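Local coordinates for carbohydrate oxidase (Microdochium nivale, PDB 3RJA), which oxidises the C1 hydroxyl of mono-, oligo- and polysaccharides to the lactone with bound FAD, passing the electrons to molecular oxygen to give hydrogen peroxide, at residues N246-A254 with K349-V359; Q314-K322 with Y392-E400. All coordinates share one frame; numbering follows the deposited sequence. Where two conformers were deposited one is given.

Interaction 1 of 2, residues N246-A254 with K349-V359; sequences NFRIGDYGA and KDRFWFYQLDV. With ABL ((2R,3R,4R,5R)-4,5-dihydroxy-2-(hydroxymethyl)-6-oxopiperidin-3-yl beta-D-glucopyranoside), chain G.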
loop_
_atom_site.group_PDB
_atom_site.type_symbol
_atom_site.label_atom_id
_atom_site.label_comp_id
_atom_site.label_asym_id
_atom_site.label_seq_id
_atom_site.Cartn_x
_atom_site.Cartn_y
_atom_site.Cartn_z
ATOM N N ASN A 246 -1.253 -15.487 9.131
ATOM C CA ASN A 246 -0.959 -14.123 8.655
ATOM C C ASN A 246 -1.026 -13.234 9.859
ATOM O O ASN A 246 -2.064 -13.225 10.556
ATOM C CB ASN A 246 -1.999 -13.629 7.638
ATOM C CG ASN A 246 -2.205 -14.581 6.487
ATOM O OD1 ASN A 246 -1.714 -14.345 5.382
ATOM N ND2 ASN A 246 -2.949 -15.648 6.728
ATOM N N PHE A 247 0.041 -12.510 10.171
ATOM C CA PHE A 247 -0.069 -11.674 11.373
ATOM C C PHE A 247 0.918 -10.524 11.435
ATOM O O PHE A 247 1.853 -10.419 10.606
ATOM C CB PHE A 247 -0.013 -12.548 12.661
ATOM C CG PHE A 247 1.382 -13.046 13.036
ATOM C CD1 PHE A 247 1.988 -14.086 12.340
ATOM C CD2 PHE A 247 2.060 -12.483 14.104
ATOM C CE1 PHE A 247 3.269 -14.571 12.714
ATOM C CE2 PHE A 247 3.360 -12.950 14.489
ATOM C CZ PHE A 247 3.945 -13.987 13.797
ATOM N N ARG A 248 0.715 -9.712 12.460
ATOM C CA ARG A 248 1.612 -8.601 12.784
ATOM C C ARG A 248 1.612 -8.287 14.282
ATOM O O ARG A 248 0.711 -8.694 15.005
ATOM C CB ARG A 248 1.245 -7.339 11.983
ATOM C CG ARG A 248 -0.244 -6.893 12.027
ATOM C CD ARG A 248 -0.353 -5.413 11.585
ATOM N NE ARG A 248 -1.688 -4.994 11.166
ATOM C CZ ARG A 248 -2.013 -4.672 9.911
ATOM N NH1 ARG A 248 -3.250 -4.288 9.628
ATOM N NH2 ARG A 248 -1.105 -4.729 8.939
ATOM N N ILE A 249 2.641 -7.574 14.737
ATOM C CA ILE A 249 2.620 -6.935 16.058
ATOM C C ILE A 249 2.196 -5.497 15.800
ATOM O O ILE A 249 2.725 -4.835 14.892
ATOM C CB ILE A 249 4.005 -6.884 16.742
ATOM C CG1 ILE A 249 4.591 -8.286 16.923
ATOM C CG2 ILE A 249 3.935 -6.143 18.105
ATOM C CD1 ILE A 249 6.132 -8.301 17.059
ATOM N N GLY A 250 1.248 -5.006 16.597
ATOM C CA GLY A 250 0.795 -3.632 16.491
ATOM C C GLY A 250 0.629 -3.057 17.883
ATOM O O GLY A 250 0.295 -3.788 18.803
ATOM N N ASP A 251 0.895 -1.760 18.031
ATOM C CA ASP A 251 0.596 -1.030 19.260
ATOM C C ASP A 251 -0.113 0.279 18.923
ATOM O O ASP A 251 0.481 1.160 18.299
ATOM C CB ASP A 251 1.871 -0.743 20.034
ATOM C CG ASP A 251 1.601 -0.218 21.459
ATOM O OD1 ASP A 251 0.412 -0.034 21.854
ATOM O OD2 ASP A 251 2.609 0.001 22.173
ATOM N N TYR A 252 -1.378 0.368 19.334
ATOM C CA TYR A 252 -2.227 1.541 19.172
ATOM C C TYR A 252 -2.514 2.211 20.531
ATOM O O TYR A 252 -3.294 3.159 20.601
ATOM C CB TYR A 252 -3.550 1.133 18.496
ATOM C CG TYR A 252 -3.290 0.160 17.365
ATOM C CD1 TYR A 252 -2.781 0.619 16.134
ATOM C CD2 TYR A 252 -3.477 -1.211 17.537
ATOM C CE1 TYR A 252 -2.487 -0.256 15.109
ATOM C CE2 TYR A 252 -3.180 -2.104 16.498
ATOM C CZ TYR A 252 -2.693 -1.607 15.291
ATOM O OH TYR A 252 -2.393 -2.450 14.256
ATOM N N GLY A 253 -1.866 1.718 21.584
ATOM C CA GLY A 253 -2.115 2.165 22.965
ATOM C C GLY A 253 -0.879 2.686 23.685
ATOM O O GLY A 253 -0.813 2.624 24.906
ATOM N N ALA A 254 0.102 3.199 22.937
ATOM C CA ALA A 254 1.322 3.763 23.529
ATOM C C ALA A 254 1.818 2.892 24.676
ATOM O O ALA A 254 2.019 3.396 25.791
ATOM C CB ALA A 254 1.060 5.213 24.044
ATOM N N LYS A 349 2.268 11.835 24.043
ATOM C CA LYS A 349 0.861 11.715 24.423
ATOM C C LYS A 349 -0.029 12.763 23.780
ATOM O O LYS A 349 -1.258 12.712 23.915
ATOM C CB LYS A 349 0.710 11.787 25.957
ATOM C CG LYS A 349 1.613 10.807 26.737
ATOM C CD LYS A 349 1.192 9.312 26.577
ATOM C CE LYS A 349 -0.163 9.009 27.252
ATOM N NZ LYS A 349 -0.594 7.563 27.135
ATOM N N ASP A 350 0.572 13.731 23.105
ATOM C CA ASP A 350 -0.203 14.832 22.548
ATOM C C ASP A 350 -0.941 14.477 21.251
ATOM O O ASP A 350 -1.826 15.239 20.812
ATOM C CB ASP A 350 0.646 16.100 22.376
ATOM C CG ASP A 350 1.754 15.933 21.374
ATOM O OD1 ASP A 350 2.402 14.860 21.328
ATOM O OD2 ASP A 350 2.001 16.901 20.626
ATOM N N ARG A 351 -0.620 13.323 20.653
ATOM C CA ARG A 351 -1.419 12.865 19.514
ATOM C C ARG A 351 -1.432 11.319 19.422
ATOM O O ARG A 351 -0.664 10.663 20.114
ATOM C CB ARG A 351 -0.914 13.518 18.211
ATOM C CG ARG A 351 0.377 12.913 17.689
ATOM C CD ARG A 351 1.580 13.364 18.490
ATOM N NE ARG A 351 2.778 13.265 17.674
ATOM C CZ ARG A 351 3.930 13.859 17.946
ATOM N NH1 ARG A 351 4.942 13.687 17.118
ATOM N NH2 ARG A 351 4.060 14.643 19.044
ATOM N N PHE A 352 -2.309 10.766 18.590
ATOM C CA PHE A 352 -2.336 9.319 18.342
ATOM C C PHE A 352 -1.133 8.883 17.476
ATOM O O PHE A 352 -0.748 9.577 16.518
ATOM C CB PHE A 352 -3.638 8.954 17.646
ATOM C CG PHE A 352 -3.761 7.506 17.296
ATOM C CD1 PHE A 352 -3.783 6.535 18.285
ATOM C CD2 PHE A 352 -3.860 7.106 15.954
ATOM C CE1 PHE A 352 -3.890 5.182 17.958
ATOM C CE2 PHE A 352 -3.977 5.747 15.602
ATOM C CZ PHE A 352 -3.996 4.785 16.609
ATOM N N TRP A 353 -0.518 7.762 17.831
ATOM C CA TRP A 353 0.510 7.174 16.981
ATOM C C TRP A 353 0.388 5.666 17.082
ATOM O O TRP A 353 -0.131 5.158 18.082
ATOM C CB TRP A 353 1.940 7.645 17.334
ATOM C CG TRP A 353 2.413 7.290 18.739
ATOM C CD1 TRP A 353 2.445 8.131 19.841
ATOM C CD2 TRP A 353 2.931 6.023 19.196
ATOM N NE1 TRP A 353 2.932 7.458 20.938
ATOM C CE2 TRP A 353 3.228 6.165 20.585
ATOM C CE3 TRP A 353 3.157 4.780 18.577
ATOM C CZ2 TRP A 353 3.769 5.110 21.360
ATOM C CZ3 TRP A 353 3.670 3.725 19.346
ATOM C CH2 TRP A 353 3.958 3.895 20.733
ATOM N N PHE A 354 0.873 4.968 16.049
ATOM C CA PHE A 354 1.064 3.529 16.099
ATOM C C PHE A 354 2.295 3.072 15.290
ATOM O O PHE A 354 2.820 3.817 14.448
ATOM C CB PHE A 354 -0.212 2.785 15.684
ATOM C CG PHE A 354 -0.539 2.887 14.215
ATOM C CD1 PHE A 354 0.148 2.116 13.280
ATOM C CD2 PHE A 354 -1.572 3.735 13.772
ATOM C CE1 PHE A 354 -0.175 2.191 11.907
ATOM C CE2 PHE A 354 -1.909 3.819 12.420
ATOM C CZ PHE A 354 -1.202 3.042 11.479
ATOM N N TYR A 355 2.766 1.860 15.579
ATOM C CA TYR A 355 3.619 1.126 14.632
ATOM C C TYR A 355 2.926 -0.214 14.351
ATOM O O TYR A 355 2.136 -0.700 15.157
ATOM C CB TYR A 355 5.035 0.891 15.182
ATOM C CG TYR A 355 5.053 -0.047 16.372
ATOM C CD1 TYR A 355 5.026 -1.427 16.192
ATOM C CD2 TYR A 355 5.083 0.454 17.691
ATOM C CE1 TYR A 355 5.041 -2.287 17.272
ATOM C CE2 TYR A 355 5.099 -0.395 18.786
ATOM C CZ TYR A 355 5.075 -1.767 18.564
ATOM O OH TYR A 355 5.072 -2.642 19.614
ATOM N N GLN A 356 3.224 -0.797 13.199
ATOM C CA GLN A 356 2.850 -2.173 12.879
ATOM C C GLN A 356 4.090 -2.866 12.383
ATOM O O GLN A 356 4.782 -2.347 11.495
ATOM C CB GLN A 356 1.748 -2.227 11.815
ATOM C CG GLN A 356 0.483 -1.542 12.271
ATOM C CD GLN A 356 -0.544 -1.354 11.193
ATOM O OE1 GLN A 356 -1.755 -1.447 11.442
ATOM N NE2 GLN A 356 -0.083 -1.071 9.992
ATOM N N LEU A 357 4.383 -4.024 12.976
ATOM C CA LEU A 357 5.440 -4.897 12.508
ATOM C C LEU A 357 4.798 -6.109 11.823
ATOM O O LEU A 357 4.413 -7.094 12.493
ATOM C CB LEU A 357 6.344 -5.322 13.659
ATOM C CG LEU A 357 6.881 -4.274 14.665
ATOM C CD1 LEU A 357 7.832 -4.914 15.703
ATOM C CD2 LEU A 357 7.585 -3.101 14.030
ATOM N N ASP A 358 4.685 -5.992 10.493
ATOM C CA ASP A 358 4.047 -7.021 9.674
ATOM C C ASP A 358 5.008 -8.138 9.288
ATOM O O ASP A 358 6.114 -7.886 8.836
ATOM C CB ASP A 358 3.404 -6.409 8.426
ATOM C CG ASP A 358 2.101 -5.711 8.750
ATOM O OD1 ASP A 358 2.169 -4.588 9.287
ATOM O OD2 ASP A 358 1.015 -6.302 8.523
ATOM N N VAL A 359 4.556 -9.376 9.480
ATOM C CA VAL A 359 5.313 -10.549 9.073
ATOM C C VAL A 359 5.162 -10.749 7.554
ATOM O O VAL A 359 4.219 -11.393 7.058
ATOM C CB VAL A 359 4.921 -11.769 9.934
ATOM C CG1 VAL A 359 5.553 -13.048 9.420
ATOM C CG2 VAL A 359 5.331 -11.513 11.410
HETATM C C1A ABL G . -2.436 0.954 6.953
HETATM O O1A ABL G . -1.665 0.582 6.039
HETATM C C2A ABL G . -2.865 -0.018 8.072
HETATM O O2A ABL G . -2.955 -1.321 7.496
HETATM C C3A ABL G . -4.201 0.373 8.751
HETATM O O3A ABL G . -4.301 -0.416 9.963
HETATM C C4A ABL G . -4.161 1.838 9.139
HETATM O O1 ABL G . -5.373 2.244 9.823
HETATM C C5A ABL G . -4.014 2.707 7.842
HETATM N N5 ABL G . -2.896 2.228 6.986
HETATM C C6A ABL G . -3.700 4.194 8.154
HETATM O O6A ABL G . -4.139 5.099 7.124
HETATM C C1 ABL G . -5.380 2.324 11.278
HETATM C C2 ABL G . -6.463 3.322 11.759
HETATM O O2 ABL G . -6.183 4.606 11.189
HETATM C C3 ABL G . -6.467 3.365 13.293
HETATM O O3 ABL G . -7.465 4.256 13.787
HETATM C C4 ABL G . -6.650 1.912 13.839
HETATM O O4 ABL G . -6.679 1.875 15.259
HETATM C C5 ABL G . -5.523 1.014 13.315
HETATM O O5 ABL G . -5.559 1.044 11.867
HETATM C C6 ABL G . -5.613 -0.420 13.850
HETATM O O6 ABL G . -6.840 -1.038 13.627
HETATM O O HOH W 1 1.722 -12.307 7.778
HETATM O O HOH W 2 0.571 3.889 20.311
HETATM O O HOH W 3 1.955 5.511 27.238
#

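Interaction 2 of 2, residues Q314-K322 with Y392-E400; sequences QPVENFYAK and YDNNQTYPE. With FAD (flavin-adenine dinucleotide), chain B.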
loop_
_atom_site.group_PDB
_atom_site.type_symbol
_atom_site.label_atom_id
_atom_site.label_comp_id
_atom_site.label_asym_id
_atom_site.label_seq_id
_atom_site.Cartn_x
_atom_site.Cartn_y
_atom_site.Cartn_z
ATOM N N GLN A 314 -12.909 7.579 2.145
ATOM C CA GLN A 314 -13.128 7.471 3.585
ATOM C C GLN A 314 -12.819 8.809 4.255
ATOM O O GLN A 314 -12.318 9.732 3.584
ATOM C CB GLN A 314 -12.421 6.269 4.242
ATOM C CG GLN A 314 -11.025 5.907 3.789
ATOM C CD GLN A 314 -10.485 4.685 4.551
ATOM O OE1 GLN A 314 -10.492 3.528 4.053
ATOM N NE2 GLN A 314 -10.030 4.936 5.767
ATOM N N PRO A 315 -13.170 8.952 5.553
ATOM C CA PRO A 315 -12.871 10.215 6.238
ATOM C C PRO A 315 -11.390 10.541 6.148
ATOM O O PRO A 315 -10.547 9.636 6.155
ATOM C CB PRO A 315 -13.294 9.949 7.699
ATOM C CG PRO A 315 -14.400 8.846 7.575
ATOM C CD PRO A 315 -13.965 8.016 6.383
ATOM N N VAL A 316 -11.071 11.829 6.094
ATOM C CA VAL A 316 -9.694 12.270 5.912
ATOM C C VAL A 316 -9.004 12.232 7.244
ATOM O O VAL A 316 -9.664 12.178 8.292
ATOM C CB VAL A 316 -9.615 13.710 5.332
ATOM C CG1 VAL A 316 -10.249 13.765 3.917
ATOM C CG2 VAL A 316 -10.290 14.732 6.283
ATOM N N GLU A 317 -7.671 12.253 7.198
ATOM C CA GLU A 317 -6.856 12.261 8.398
ATOM C C GLU A 317 -5.738 13.268 8.214
ATOM O O GLU A 317 -5.503 13.766 7.103
ATOM C CB GLU A 317 -6.281 10.854 8.686
ATOM C CG GLU A 317 -7.369 9.779 8.847
ATOM C CD GLU A 317 -6.821 8.375 9.191
ATOM O OE1 GLU A 317 -5.644 8.214 9.581
ATOM O OE2 GLU A 317 -7.582 7.419 9.032
ATOM N N ASN A 318 -5.028 13.537 9.304
ATOM C CA ASN A 318 -4.034 14.602 9.329
ATOM C C ASN A 318 -2.749 14.071 9.988
ATOM O O ASN A 318 -2.682 13.936 11.220
ATOM C CB ASN A 318 -4.614 15.796 10.112
ATOM C CG ASN A 318 -3.652 16.955 10.217
ATOM O OD1 ASN A 318 -2.809 17.167 9.344
ATOM N ND2 ASN A 318 -3.764 17.714 11.307
ATOM N N PHE A 319 -1.728 13.760 9.189
ATOM C CA PHE A 319 -0.708 12.868 9.727
ATOM C C PHE A 319 0.613 12.862 8.978
ATOM O O PHE A 319 0.756 13.458 7.896
ATOM C CB PHE A 319 -1.275 11.418 9.755
ATOM C CG PHE A 319 -1.438 10.800 8.359
ATOM C CD1 PHE A 319 -2.593 11.018 7.611
ATOM C CD2 PHE A 319 -0.429 10.012 7.813
ATOM C CE1 PHE A 319 -2.733 10.449 6.334
ATOM C CE2 PHE A 319 -0.561 9.432 6.535
ATOM C CZ PHE A 319 -1.692 9.646 5.802
ATOM N N TYR A 320 1.575 12.172 9.584
ATOM C CA TYR A 320 2.838 11.873 8.974
ATOM C C TYR A 320 3.093 10.383 9.189
ATOM O O TYR A 320 2.653 9.803 10.200
ATOM C CB TYR A 320 3.962 12.682 9.614
ATOM C CG TYR A 320 5.316 12.429 8.976
ATOM C CD1 TYR A 320 5.509 12.592 7.591
ATOM C CD2 TYR A 320 6.399 12.045 9.743
ATOM C CE1 TYR A 320 6.744 12.379 7.002
ATOM C CE2 TYR A 320 7.639 11.828 9.171
ATOM C CZ TYR A 320 7.809 11.990 7.802
ATOM O OH TYR A 320 9.054 11.753 7.252
ATOM N N ALA A 321 3.788 9.764 8.241
ATOM C CA ALA A 321 4.043 8.329 8.299
ATOM C C ALA A 321 5.428 8.016 7.695
ATOM O O ALA A 321 5.957 8.782 6.858
ATOM C CB ALA A 321 2.934 7.568 7.549
ATOM N N LYS A 322 5.997 6.887 8.110
ATOM C CA LYS A 322 7.285 6.435 7.623
ATOM C C LYS A 322 7.229 4.927 7.541
ATOM O O LYS A 322 6.320 4.318 8.098
ATOM C CB LYS A 322 8.416 6.870 8.564
ATOM C CG LYS A 322 8.706 8.371 8.573
ATOM C CD LYS A 322 10.033 8.725 9.347
ATOM C CE LYS A 322 11.310 8.623 8.477
ATOM N NZ LYS A 322 11.395 9.837 7.573
ATOM N N TYR A 392 -2.513 13.667 14.114
ATOM C CA TYR A 392 -3.201 14.727 14.836
ATOM C C TYR A 392 -4.674 14.813 14.412
ATOM O O TYR A 392 -5.094 14.212 13.397
ATOM C CB TYR A 392 -2.503 16.055 14.583
ATOM C CG TYR A 392 -1.202 16.222 15.343
ATOM C CD1 TYR A 392 -0.034 15.585 14.911
ATOM C CD2 TYR A 392 -1.143 17.016 16.509
ATOM C CE1 TYR A 392 1.164 15.735 15.591
ATOM C CE2 TYR A 392 0.043 17.172 17.211
ATOM C CZ TYR A 392 1.188 16.531 16.757
ATOM O OH TYR A 392 2.362 16.694 17.427
ATOM N N ASP A 393 -5.469 15.527 15.206
ATOM C CA ASP A 393 -6.878 15.734 14.872
ATOM C C ASP A 393 -6.971 16.619 13.629
ATOM O O ASP A 393 -6.062 17.400 13.337
ATOM C CB ASP A 393 -7.617 16.395 16.041
ATOM C CG ASP A 393 -7.711 15.503 17.238
ATOM O OD1 ASP A 393 -7.796 14.267 17.057
ATOM O OD2 ASP A 393 -7.696 16.048 18.367
ATOM N N ASN A 394 -8.080 16.511 12.914
ATOM C CA ASN A 394 -8.252 17.285 11.691
ATOM C C ASN A 394 -8.406 18.786 11.910
ATOM O O ASN A 394 -8.158 19.552 11.000
ATOM C CB ASN A 394 -9.398 16.719 10.838
ATOM C CG ASN A 394 -9.061 15.336 10.278
ATOM O OD1 ASN A 394 -7.881 14.953 10.213
ATOM N ND2 ASN A 394 -10.095 14.577 9.895
ATOM N N ASN A 395 -8.801 19.195 13.113
ATOM C CA ASN A 395 -8.816 20.624 13.461
ATOM C C ASN A 395 -7.510 21.137 14.088
ATOM O O ASN A 395 -7.508 22.214 14.698
ATOM C CB ASN A 395 -10.040 20.987 14.331
ATOM C CG ASN A 395 -10.071 20.251 15.674
ATOM O OD1 ASN A 395 -9.048 19.767 16.162
ATOM N ND2 ASN A 395 -11.263 20.167 16.279
ATOM N N GLN A 396 -6.414 20.381 13.948
ATOM C CA GLN A 396 -5.095 20.842 14.402
ATOM C C GLN A 396 -4.129 20.903 13.242
ATOM O O GLN A 396 -4.270 20.169 12.259
ATOM C CB GLN A 396 -4.472 19.881 15.433
ATOM C CG GLN A 396 -5.240 19.668 16.717
ATOM C CD GLN A 396 -4.602 18.620 17.633
ATOM O OE1 GLN A 396 -4.504 17.424 17.286
ATOM N NE2 GLN A 396 -4.193 19.056 18.820
ATOM N N THR A 397 -3.124 21.749 13.382
ATOM C CA THR A 397 -2.010 21.824 12.455
ATOM C C THR A 397 -0.989 20.795 12.858
ATOM O O THR A 397 -0.651 20.709 14.032
ATOM C CB THR A 397 -1.364 23.228 12.509
ATOM O OG1 THR A 397 -2.353 24.182 12.127
ATOM C CG2 THR A 397 -0.186 23.359 11.546
ATOM N N TYR A 398 -0.490 20.006 11.897
ATOM C CA TYR A 398 0.624 19.132 12.205
ATOM C C TYR A 398 1.842 20.010 12.485
ATOM O O TYR A 398 2.276 20.725 11.596
ATOM C CB TYR A 398 0.926 18.169 11.051
ATOM C CG TYR A 398 1.943 17.129 11.446
ATOM C CD1 TYR A 398 3.304 17.386 11.361
ATOM C CD2 TYR A 398 1.531 15.873 11.931
ATOM C CE1 TYR A 398 4.232 16.417 11.740
ATOM C CE2 TYR A 398 2.452 14.913 12.310
ATOM C CZ TYR A 398 3.793 15.189 12.226
ATOM O OH TYR A 398 4.709 14.231 12.637
ATOM N N PRO A 399 2.414 19.937 13.711
ATOM C CA PRO A 399 3.557 20.790 14.045
ATOM C C PRO A 399 4.846 20.472 13.307
ATOM O O PRO A 399 5.229 19.309 13.164
ATOM C CB PRO A 399 3.729 20.581 15.572
ATOM C CG PRO A 399 2.403 20.135 16.046
ATOM C CD PRO A 399 1.897 19.255 14.915
ATOM N N GLU A 400 5.528 21.530 12.877
ATOM C CA GLU A 400 6.813 21.422 12.193
ATOM C C GLU A 400 7.859 20.644 13.001
ATOM O O GLU A 400 8.743 20.006 12.436
ATOM C CB GLU A 400 7.325 22.831 11.783
ATOM C CG GLU A 400 8.266 23.594 12.785
ATOM C CD GLU A 400 7.616 24.690 13.653
ATOM O OE1 GLU A 400 6.370 24.761 13.815
ATOM O OE2 GLU A 400 8.403 25.494 14.202
HETATM P PA FAD B . -3.569 7.391 -4.973
HETATM O O1A FAD B . -4.781 7.660 -5.825
HETATM O O2A FAD B . -3.186 8.512 -4.041
HETATM O O5B FAD B . -2.324 7.067 -5.931
HETATM C C5B FAD B . -1.131 6.524 -5.376
HETATM C C4B FAD B . -0.032 6.552 -6.453
HETATM O O4B FAD B . -0.397 5.693 -7.533
HETATM C C3B FAD B . 0.177 7.940 -7.056
HETATM O O3B FAD B . 1.530 8.044 -7.506
HETATM C C2B FAD B . -0.734 7.880 -8.278
HETATM O O2B FAD B . -0.455 8.793 -9.312
HETATM C C1B FAD B . -0.514 6.438 -8.715
HETATM N N9A FAD B . -1.669 5.957 -9.468
HETATM C C8A FAD B . -3.015 6.052 -9.130
HETATM N N7A FAD B . -3.721 5.465 -10.134
HETATM C C5A FAD B . -2.866 4.994 -11.056
HETATM C C6A FAD B . -3.071 4.323 -12.265
HETATM N N6A FAD B . -4.318 4.014 -12.685
HETATM N N1A FAD B . -1.955 3.953 -12.997
HETATM C C2A FAD B . -0.675 4.282 -12.565
HETATM N N3A FAD B . -0.470 4.980 -11.391
HETATM C C4A FAD B . -1.565 5.313 -10.651
HETATM N N1 FAD B . -1.081 -0.404 2.172
HETATM C C2 FAD B . -0.849 -1.783 2.241
HETATM O O2 FAD B . 0.023 -2.330 1.555
HETATM N N3 FAD B . -1.686 -2.528 3.067
HETATM C C4 FAD B . -2.792 -2.036 3.735
HETATM O O4 FAD B . -3.561 -2.798 4.364
HETATM C C4X FAD B . -2.966 -0.552 3.677
HETATM N N5 FAD B . -3.982 0.021 4.299
HETATM C C5X FAD B . -4.234 1.368 4.180
HETATM C C6 FAD B . -5.382 1.949 4.778
HETATM C C7 FAD B . -5.716 3.270 4.551
HETATM C C7M FAD B . -6.958 3.896 5.220
HETATM C C8 FAD B . -4.967 4.012 3.607
HETATM C C8M FAD B . -5.308 5.458 3.304
HETATM C C9 FAD B . -3.805 3.483 3.066
HETATM C C9A FAD B . -3.428 2.148 3.318
HETATM N N10 FAD B . -2.330 1.535 2.668
HETATM C C10 FAD B . -2.020 0.204 2.899
HETATM C "C1'" FAD B . -1.460 2.360 1.767
HETATM C "C2'" FAD B . -1.889 2.196 0.315
HETATM O "O2'" FAD B . -1.469 0.922 -0.157
HETATM C "C3'" FAD B . -1.228 3.254 -0.539
HETATM O "O3'" FAD B . -1.478 4.537 -0.006
HETATM C "C4'" FAD B . -1.739 3.144 -1.986
HETATM O "O4'" FAD B . -0.771 3.653 -2.851
HETATM C "C5'" FAD B . -3.080 3.859 -2.170
HETATM O "O5'" FAD B . -3.516 3.707 -3.493
HETATM P P FAD B . -4.586 4.774 -4.087
HETATM O O1P FAD B . -5.000 4.381 -5.473
HETATM O O2P FAD B . -5.764 4.906 -3.119
HETATM O O3P FAD B . -3.697 6.102 -4.017
HETATM O O HOH W 4 -6.821 12.999 11.670
HETATM O O HOH W 5 -1.705 19.736 9.258
#

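Interaction 1 of 2, residues N246-A254 with K349-V359
Ile-249 and Leu-357 form the hydrogen-bonded pair at the middle of this antiparallel contact, two neighbouring strands in the large sheet of the substrate domain. Leu-357 N reaches Ile-249 O at 2.7 Å, Ile-249 N answers to Leu-357 O, and their CD1 methyls meet at 4.0 Å on the side turned toward helix 223-239. Further along, Val-359 CG2 lies over a face of the Phe-247 ring, 3.9 Å from its centroid, a CH-pi contact.

The other side of the sheet is the sugar pocket. In the conformer given for each residue, Arg-248 NH2 makes a salt bridge to Asp-358 OD2 at 2.7 Å; OD2 accepts through its syn lone pair, the guanidinium and carboxylate planes standing 77° apart. CG of Arg-248 sits between backbone N and carbonyl carbon (chi1 51°), and the extended chain beyond it runs alongside the aspartate. The side-chain amide of Gln-356 stacks on the guanidinium. Tyr-252 presents a ring face to C6 of the substrate analogue, its CE1 3.4 Å from that carbon, and its hydroxyl is hydrogen-bonded to Glu-260.

Past Gly-250 direct backbone bonding thins out to one weak bond, Asp-251 N to Tyr-355 O, though Tyr-252 CD1 still packs 3.4 Å from Phe-354 CB. Water bridges the ends: one molecule links Trp-353 O to Ala-254 N, another joins Ala-254 O to Lys-349 NZ at the exposed end. Ala-254 still rests its CA 3.5 Å from Trp-353 CZ2. Chemistry thus divides the faces: Phe-247, Ile-249, Leu-357 and Val-359 pack as hydrocarbon, while the Arg-248/Asp-358 pair, in this conformer, would probably help hold the guanidinium near sugar and flavin.

Interaction 2 of 2, residues Q314-K322 with Y392-E400
Residues near Asn-318 on strand 318-326 run against the loop that follows strand 384-392, where Tyr-392 N donates to Asn-318 O at 2.9 Å and a type I beta turn, Asp-393 to Gln-396, then folds over the asparagine side chain. Asn-318 extends into that turn because its CG stands anti to the backbone N (chi1 179°). Its ND2 gives a nearly straight bond to Asp-393 O, 3.1 Å long and in the plane of the amide, and lies 2.7 Å from Gln-396 O. The Asp-393 carbonyl also accepts the turn's own bond from Gln-396 N, the two donors coming from opposite faces of its plane. On the other branch, Asn-318 OD1 takes a water that is bound in turn by Tyr-398 N. With an alanine here, Asp-393 O would probably lose its side-chain donor from the strand and keep only Gln-396 N, leaving the turn less firmly tied.

Farther in, Tyr-398 OH lies 3.5 Å from Tyr-320 CB, and the Tyr-398 hydroxyl is hydrogen-bonded to Asp-390. Toward the active site the chain carries Glu-317, which contacts the substrate analogue and is salt-bridged to Arg-391, and Gln-314, close to the flavin's C7M methyl; the contact therefore borders the sugar and cofactor pockets. At the exposed corner Asn-394 ND2 donates to Val-316 O at 2.9 Å, meeting that oxygen from above its carbonyl plane.

Following the chain from the N terminus, 246-254 on strand 245-251 is the first of the four segments to be met; then come 314-322 and 349-359, and the last of the four is 392-400. Interaction 1 closes a loop of 94 residues between its segments and interaction 2 one of 69; because 314-322 falls inside the first loop and 392-400 beyond it, the two closures cross instead of nesting. Both belong to one large antiparallel sheet, in which strand 384-392 lies between 352-359 and 318-326. Their centres are about 17 Å apart, yet they touch: Asp-350 OD2 is 3.2 Å from Tyr-392 OH, a probable hydrogen bond. Residues from both interactions line the pocket of the bound substrate analogue.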